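Local coordinates for beta subunit of photoactivated adenylyl cyclase (Beggiatoa sp. PS, PDB 5MBD), which probably senses blue light through a flavin-binding BLUF domain and, in response, makes cyclic AMP from ATP with a linked class III cyclase domain, at residues V42-Q47 with I99-N104; L78-E83 with Y136-G141. All blocks are in the same frame, centred on the assembly; numbering follows the deposited sequence.

How the contacts relate
Both contacts fasten strands of the blue-light-sensing domain, whose mixed sheet carries the flavin beside one face. Contact 1 is a strand pair at the parallel edge of that sheet, and the side chain of Leu43 there lies about 4 Å from the bound flavin mononucleotide. Contact 2 sets the end of helix 132-139 against strand 77-83, with the side chain of Cys79 about 13 Å from the flavin. The centres of contact 1 and contact 2 are 22 Å apart and the nearest atoms of contacts 1 and 2 about 11 Å, so they do not touch; strands 40-46 and 77-83 are joined through 49-56 and 6-14. Both also pack on the second subunit, contact 2 being nearer the chain's centre.

Contact 1: residues V42-Q47 with I99-N104; sequences VLLYLQ and INLNEN
Tyr45 and Asn100 are partners in a parallel strand pair, and their side chains run side by side in the same direction. Asn100 OD1 comes to the edge of the phenol ring, 3.4 Å from Tyr45 CD2, with the amide plane turned 70° from the ring. Asn102 approaches the same ring obliquely, its ND2 lying 3.3 Å from Tyr45 CE2. Small polar amides suit the partly exposed surroundings of the ring: each can border it and still take a backbone N-H, Asn100 OD1 weakly from Asn102 N.

Asn102 does both. Its CG stands anti to the carbonyl carbon (chi1 -76°), which brings OD1 back to segment 42-47, where it accepts a hydrogen bond from Gln47 N at 3.2 Å. The donor is tilted 15° from the carbonyl plane. A weak bond from Gln47 NE2 reaches the same oxygen. The side chain thus continues the pairing after 99-104 has turned into a 3-10 segment.

Before that turn, Ile99 N bonds to Leu43 O (2.9 Å) and Tyr45 N to Ile99 O (3.1 Å). Leu101 N then bonds to Tyr45 O. Leu44 lies on the sheet face opposite Tyr45, and its CD2 meets Leu101 CD1 at 3.5 Å; branched apolar side chains suit this side, which the second subunit also covers.

In the BLUF domain's mixed sheet, strand 40-46 lies between the outer, parallel strand 97-100 and antiparallel 49-56. Leu43 faces the flavin and helix 20-36, helix 110-129 covers Leu46, and Leu115 and Met108 of the second subunit pack on Leu44 and Ile99.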
loop_
_atom_site.group_PDB
_atom_site.type_symbol
_atom_site.label_atom_id
_atom_site.label_comp_id
_atom_site.label_asym_id
_atom_site.label_seq_id
_atom_site.Cartn_x
_atom_site.Cartn_y
_atom_site.Cartn_z
ATOM N N VAL A 42 -17.033 -17.778 -20.664
ATOM C CA VAL A 42 -16.808 -16.723 -21.648
ATOM C C VAL A 42 -15.342 -16.322 -21.599
ATOM O O VAL A 42 -14.816 -15.998 -20.529
ATOM C CB VAL A 42 -17.702 -15.491 -21.383
ATOM C CG1 VAL A 42 -17.410 -14.385 -22.387
ATOM C CG2 VAL A 42 -19.176 -15.861 -21.409
ATOM N N LEU A 43 -14.679 -16.335 -22.751
ATOM C CA LEU A 43 -13.329 -15.802 -22.880
ATOM C C LEU A 43 -13.379 -14.501 -23.667
ATOM O O LEU A 43 -14.024 -14.427 -24.719
ATOM C CB LEU A 43 -12.387 -16.796 -23.561
ATOM C CG LEU A 43 -10.991 -16.226 -23.823
ATOM C CD1 LEU A 43 -10.226 -16.009 -22.522
ATOM C CD2 LEU A 43 -10.206 -17.112 -24.775
ATOM N N LEU A 44 -12.688 -13.483 -23.157
ATOM C CA LEU A 44 -12.733 -12.140 -23.711
ATOM C C LEU A 44 -11.319 -11.582 -23.795
ATOM O O LEU A 44 -10.541 -11.687 -22.841
ATOM C CB LEU A 44 -13.640 -11.235 -22.856
ATOM C CG LEU A 44 -14.091 -9.878 -23.412
ATOM C CD1 LEU A 44 -15.422 -9.435 -22.808
ATOM C CD2 LEU A 44 -13.039 -8.811 -23.171
ATOM N N TYR A 45 -10.996 -10.991 -24.944
ATOM C CA TYR A 45 -9.674 -10.441 -25.208
ATOM C C TYR A 45 -9.787 -8.966 -25.550
ATOM O O TYR A 45 -10.632 -8.577 -26.363
ATOM C CB TYR A 45 -8.971 -11.172 -26.353
ATOM C CG TYR A 45 -7.717 -10.452 -26.774
ATOM C CD1 TYR A 45 -6.607 -10.423 -25.941
ATOM C CD2 TYR A 45 -7.650 -9.772 -27.985
ATOM C CE1 TYR A 45 -5.461 -9.755 -26.304
ATOM C CE2 TYR A 45 -6.503 -9.098 -28.359
ATOM C CZ TYR A 45 -5.411 -9.093 -27.513
ATOM O OH TYR A 45 -4.265 -8.427 -27.876
ATOM N N LEU A 46 -8.916 -8.157 -24.952
ATOM C CA LEU A 46 -8.967 -6.714 -25.155
ATOM C C LEU A 46 -7.633 -6.103 -24.760
ATOM O O LEU A 46 -7.266 -6.120 -23.579
ATOM C CB LEU A 46 -10.110 -6.095 -24.353
ATOM C CG LEU A 46 -10.179 -4.568 -24.435
ATOM C CD1 LEU A 46 -10.456 -4.112 -25.861
ATOM C CD2 LEU A 46 -11.205 -3.997 -23.467
ATOM N N GLN A 47 -6.911 -5.592 -25.759
ATOM C CA GLN A 47 -5.719 -4.760 -25.575
ATOM C C GLN A 47 -4.646 -5.477 -24.751
ATOM O O GLN A 47 -4.193 -5.009 -23.700
ATOM C CB GLN A 47 -6.107 -3.405 -24.978
ATOM C CG GLN A 47 -6.875 -2.549 -25.986
ATOM C CD GLN A 47 -6.052 -2.228 -27.220
ATOM O OE1 GLN A 47 -5.328 -1.233 -27.254
ATOM N NE2 GLN A 47 -6.148 -3.075 -28.237
ATOM N N ILE A 99 -14.845 -13.851 -27.400
ATOM C CA ILE A 99 -15.170 -12.536 -27.939
ATOM C C ILE A 99 -13.875 -11.740 -28.041
ATOM O O ILE A 99 -13.130 -11.633 -27.061
ATOM C CB ILE A 99 -16.203 -11.806 -27.056
ATOM C CG1 ILE A 99 -17.436 -12.689 -26.840
ATOM C CG2 ILE A 99 -16.600 -10.474 -27.666
ATOM C CD1 ILE A 99 -18.440 -12.132 -25.836
ATOM N N ASN A 100 -13.596 -11.207 -29.233
ATOM C CA ASN A 100 -12.456 -10.321 -29.474
ATOM C C ASN A 100 -13.008 -8.905 -29.597
ATOM O O ASN A 100 -13.446 -8.495 -30.677
ATOM C CB ASN A 100 -11.687 -10.728 -30.731
ATOM C CG ASN A 100 -10.377 -9.966 -30.897
ATOM O OD1 ASN A 100 -10.123 -8.980 -30.204
ATOM N ND2 ASN A 100 -9.541 -10.423 -31.822
ATOM N N LEU A 101 -12.993 -8.167 -28.484
ATOM C CA LEU A 101 -13.493 -6.797 -28.494
ATOM C C LEU A 101 -12.629 -5.864 -29.332
ATOM O O LEU A 101 -13.113 -4.808 -29.753
ATOM C CB LEU A 101 -13.610 -6.277 -27.060
ATOM C CG LEU A 101 -14.764 -6.838 -26.226
ATOM C CD1 LEU A 101 -14.751 -6.235 -24.832
ATOM C CD2 LEU A 101 -16.097 -6.574 -26.916
ATOM N N ASN A 102 -11.369 -6.231 -29.586
ATOM C CA ASN A 102 -10.544 -5.447 -30.501
ATOM C C ASN A 102 -11.193 -5.348 -31.876
ATOM O O ASN A 102 -11.129 -4.297 -32.525
ATOM C CB ASN A 102 -9.146 -6.060 -30.619
ATOM C CG ASN A 102 -8.264 -5.774 -29.411
ATOM O OD1 ASN A 102 -8.735 -5.304 -28.376
ATOM N ND2 ASN A 102 -6.974 -6.066 -29.541
ATOM N N GLU A 103 -11.834 -6.424 -32.330
ATOM C CA GLU A 103 -12.448 -6.453 -33.652
ATOM C C GLU A 103 -13.900 -5.987 -33.661
ATOM O O GLU A 103 -14.553 -6.072 -34.706
ATOM C CB GLU A 103 -12.356 -7.863 -34.253
ATOM C CG GLU A 103 -10.951 -8.268 -34.669
ATOM C CD GLU A 103 -10.286 -7.243 -35.571
ATOM O OE1 GLU A 103 -10.993 -6.595 -36.374
ATOM O OE2 GLU A 103 -9.053 -7.079 -35.468
ATOM N N ASN A 104 -14.415 -5.498 -32.536
ATOM C CA ASN A 104 -15.755 -4.925 -32.468
ATOM C C ASN A 104 -15.685 -3.443 -32.821
ATOM O O ASN A 104 -14.973 -2.675 -32.165
ATOM C CB ASN A 104 -16.359 -5.125 -31.079
ATOM C CG ASN A 104 -17.778 -4.576 -30.960
ATOM O OD1 ASN A 104 -18.024 -3.386 -31.165
ATOM N ND2 ASN A 104 -18.717 -5.449 -30.615
#

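Contact 2: residues L78-E83 with Y136-G141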
loop_
_atom_site.group_PDB
_atom_site.type_symbol
_atom_site.label_atom_id
_atom_site.label_comp_id
_atom_site.label_asym_id
_atom_site.label_seq_id
_atom_site.Cartn_x
_atom_site.Cartn_y
_atom_site.Cartn_z
ATOM N N LEU A 78 -4.572 -13.150 -12.127
ATOM C CA LEU A 78 -5.218 -12.829 -10.860
ATOM C C LEU A 78 -6.692 -13.197 -10.942
ATOM O O LEU A 78 -7.434 -12.625 -11.748
ATOM C CB LEU A 78 -5.057 -11.344 -10.516
ATOM C CG LEU A 78 -5.860 -10.880 -9.297
ATOM C CD1 LEU A 78 -5.490 -11.693 -8.063
ATOM C CD2 LEU A 78 -5.672 -9.392 -9.036
ATOM N N CYS A 79 -7.110 -14.146 -10.106
ATOM C CA CYS A 79 -8.521 -14.486 -9.972
ATOM C C CYS A 79 -9.198 -13.434 -9.102
ATOM O O CYS A 79 -8.783 -13.202 -7.962
ATOM C CB CYS A 79 -8.684 -15.881 -9.371
ATOM S SG CYS A 79 -10.394 -16.363 -9.022
ATOM N N LEU A 80 -10.232 -12.792 -9.643
ATOM C CA LEU A 80 -10.858 -11.663 -8.968
ATOM C C LEU A 80 -12.023 -12.079 -8.086
ATOM O O LEU A 80 -12.212 -11.514 -7.003
ATOM C CB LEU A 80 -11.345 -10.642 -9.996
ATOM C CG LEU A 80 -10.285 -9.934 -10.831
ATOM C CD1 LEU A 80 -10.970 -9.005 -11.809
ATOM C CD2 LEU A 80 -9.321 -9.171 -9.937
ATOM N N LYS A 81 -12.820 -13.045 -8.533
ATOM C CA LYS A 81 -14.005 -13.461 -7.805
ATOM C C LYS A 81 -14.187 -14.962 -7.951
ATOM O O LYS A 81 -13.899 -15.541 -9.002
ATOM C CB LYS A 81 -15.262 -12.724 -8.301
ATOM C CG LYS A 81 -16.448 -12.800 -7.342
ATOM C CD LYS A 81 -17.473 -11.692 -7.595
ATOM C CE LYS A 81 -18.380 -11.992 -8.784
ATOM N NZ LYS A 81 -19.148 -10.787 -9.223
ATOM N N THR A 82 -14.661 -15.581 -6.870
ATOM C CA THR A 82 -14.994 -16.995 -6.851
ATOM C C THR A 82 -16.361 -17.170 -6.215
ATOM O O THR A 82 -16.605 -16.679 -5.106
ATOM C CB THR A 82 -13.951 -17.812 -6.089
ATOM O OG1 THR A 82 -12.682 -17.675 -6.738
ATOM C CG2 THR A 82 -14.344 -19.277 -6.077
ATOM N N GLU A 83 -17.241 -17.871 -6.923
ATOM C CA GLU A 83 -18.588 -18.171 -6.467
ATOM C C GLU A 83 -18.718 -19.671 -6.248
ATOM O O GLU A 83 -18.369 -20.462 -7.132
ATOM C CB GLU A 83 -19.620 -17.678 -7.482
ATOM C CG GLU A 83 -19.899 -16.192 -7.369
ATOM C CD GLU A 83 -20.159 -15.523 -8.703
ATOM O OE1 GLU A 83 -20.812 -14.458 -8.708
ATOM O OE2 GLU A 83 -19.711 -16.054 -9.741
ATOM N N TYR A 136 -3.296 -11.991 -2.144
ATOM C CA TYR A 136 -3.568 -13.391 -1.845
ATOM C C TYR A 136 -5.043 -13.613 -1.536
ATOM O O TYR A 136 -5.662 -14.547 -2.055
ATOM C CB TYR A 136 -2.707 -13.858 -0.673
ATOM C CG TYR A 136 -3.045 -15.263 -0.233
ATOM C CD1 TYR A 136 -2.440 -16.357 -0.831
ATOM C CD2 TYR A 136 -3.984 -15.497 0.766
ATOM C CE1 TYR A 136 -2.751 -17.644 -0.444
ATOM C CE2 TYR A 136 -4.304 -16.781 1.159
ATOM C CZ TYR A 136 -3.682 -17.850 0.551
ATOM O OH TYR A 136 -3.990 -19.135 0.936
ATOM N N LEU A 137 -5.618 -12.771 -0.674
ATOM C CA LEU A 137 -7.006 -12.966 -0.263
ATOM C C LEU A 137 -7.952 -12.856 -1.451
ATOM O O LEU A 137 -8.859 -13.680 -1.616
ATOM C CB LEU A 137 -7.378 -11.954 0.822
ATOM C CG LEU A 137 -6.901 -12.265 2.240
ATOM C CD1 LEU A 137 -7.167 -11.087 3.166
ATOM C CD2 LEU A 137 -7.581 -13.522 2.760
ATOM N N ILE A 138 -7.753 -11.838 -2.290
ATOM C CA ILE A 138 -8.559 -11.686 -3.498
ATOM C C ILE A 138 -8.433 -12.923 -4.380
ATOM O O ILE A 138 -9.429 -13.449 -4.889
ATOM C CB ILE A 138 -8.143 -10.412 -4.255
ATOM C CG1 ILE A 138 -8.555 -9.168 -3.467
ATOM C CG2 ILE A 138 -8.732 -10.402 -5.655
ATOM C CD1 ILE A 138 -7.735 -7.945 -3.797
ATOM N N ASN A 139 -7.201 -13.407 -4.562
ATOM C CA ASN A 139 -6.973 -14.573 -5.408
ATOM C C ASN A 139 -7.723 -15.795 -4.896
ATOM O O ASN A 139 -8.057 -16.692 -5.679
ATOM C CB ASN A 139 -5.475 -14.868 -5.497
ATOM C CG ASN A 139 -5.097 -15.584 -6.777
ATOM O OD1 ASN A 139 -5.679 -15.340 -7.833
ATOM N ND2 ASN A 139 -4.117 -16.477 -6.690
ATOM N N GLN A 140 -7.997 -15.848 -3.592
ATOM C CA GLN A 140 -8.796 -16.907 -2.996
ATOM C C GLN A 140 -10.287 -16.585 -3.006
ATOM O O GLN A 140 -11.051 -17.201 -2.252
ATOM C CB GLN A 140 -8.326 -17.181 -1.564
ATOM C CG GLN A 140 -6.824 -17.421 -1.424
ATOM C CD GLN A 140 -6.298 -18.486 -2.372
ATOM O OE1 GLN A 140 -6.848 -19.584 -2.460
ATOM N NE2 GLN A 140 -5.229 -18.160 -3.090
ATOM N N GLY A 141 -10.711 -15.634 -3.835
ATOM C CA GLY A 141 -12.113 -15.252 -3.900
ATOM C C GLY A 141 -12.668 -14.693 -2.609
ATOM O O GLY A 141 -13.863 -14.850 -2.336
HETATM O O HOH W 1 -15.219 -13.346 -4.344
#
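Asn139, the last residue of helix 132-139, reaches across to the strand at Leu78 and Cys79. Its CB lies 4.1 Å from Leu78 CD1. From there CG swings anti to the backbone N (chi1 -153°), turning the amide toward the strand, and CG too lies near that leucine methyl. At the tip, OD1 accepts a hydrogen bond from Cys79 N at 2.9 Å, and the donor approaches nearly in line with the side-chain carbonyl. OD1 also touches Cys79 CB at 3.4 Å. Asparagine suits the place: its short amide supplies an acceptor to a strand N-H while its CB packs against leucine.

The backbones come close as well. Asn139 CA directs a C-H at Cys79 O, 3.4 Å away. Ile138 CG2 touches the same carbonyl oxygen, 3.6 Å from Cys79 O, and meets Leu78 CD1 at 4.2 Å; a beta-branched chain keeps this methyl close to the helix backbone.

Gly141 ends the helix as the C-prime residue of a Schellman motif, with Gly141 N bonded to Ile138 O and the next backbone N to Leu137 O. Its positive phi (62°) favours glycine, and the missing side chain lets Thr82 come in, OG1 lying 3.8 Å from Gly141 CA. One water makes weak bonds to both Thr82 N and Gly141 O.

Strand 77-83 pairs antiparallel with strand 6-14, where Leu80 and Lys81 form a classic beta bulge opposite Val9. Helix 110-129 packs on Leu78 and Leu80, and in the second subunit Ile119 covers Leu80 and Leu126 covers Ile138.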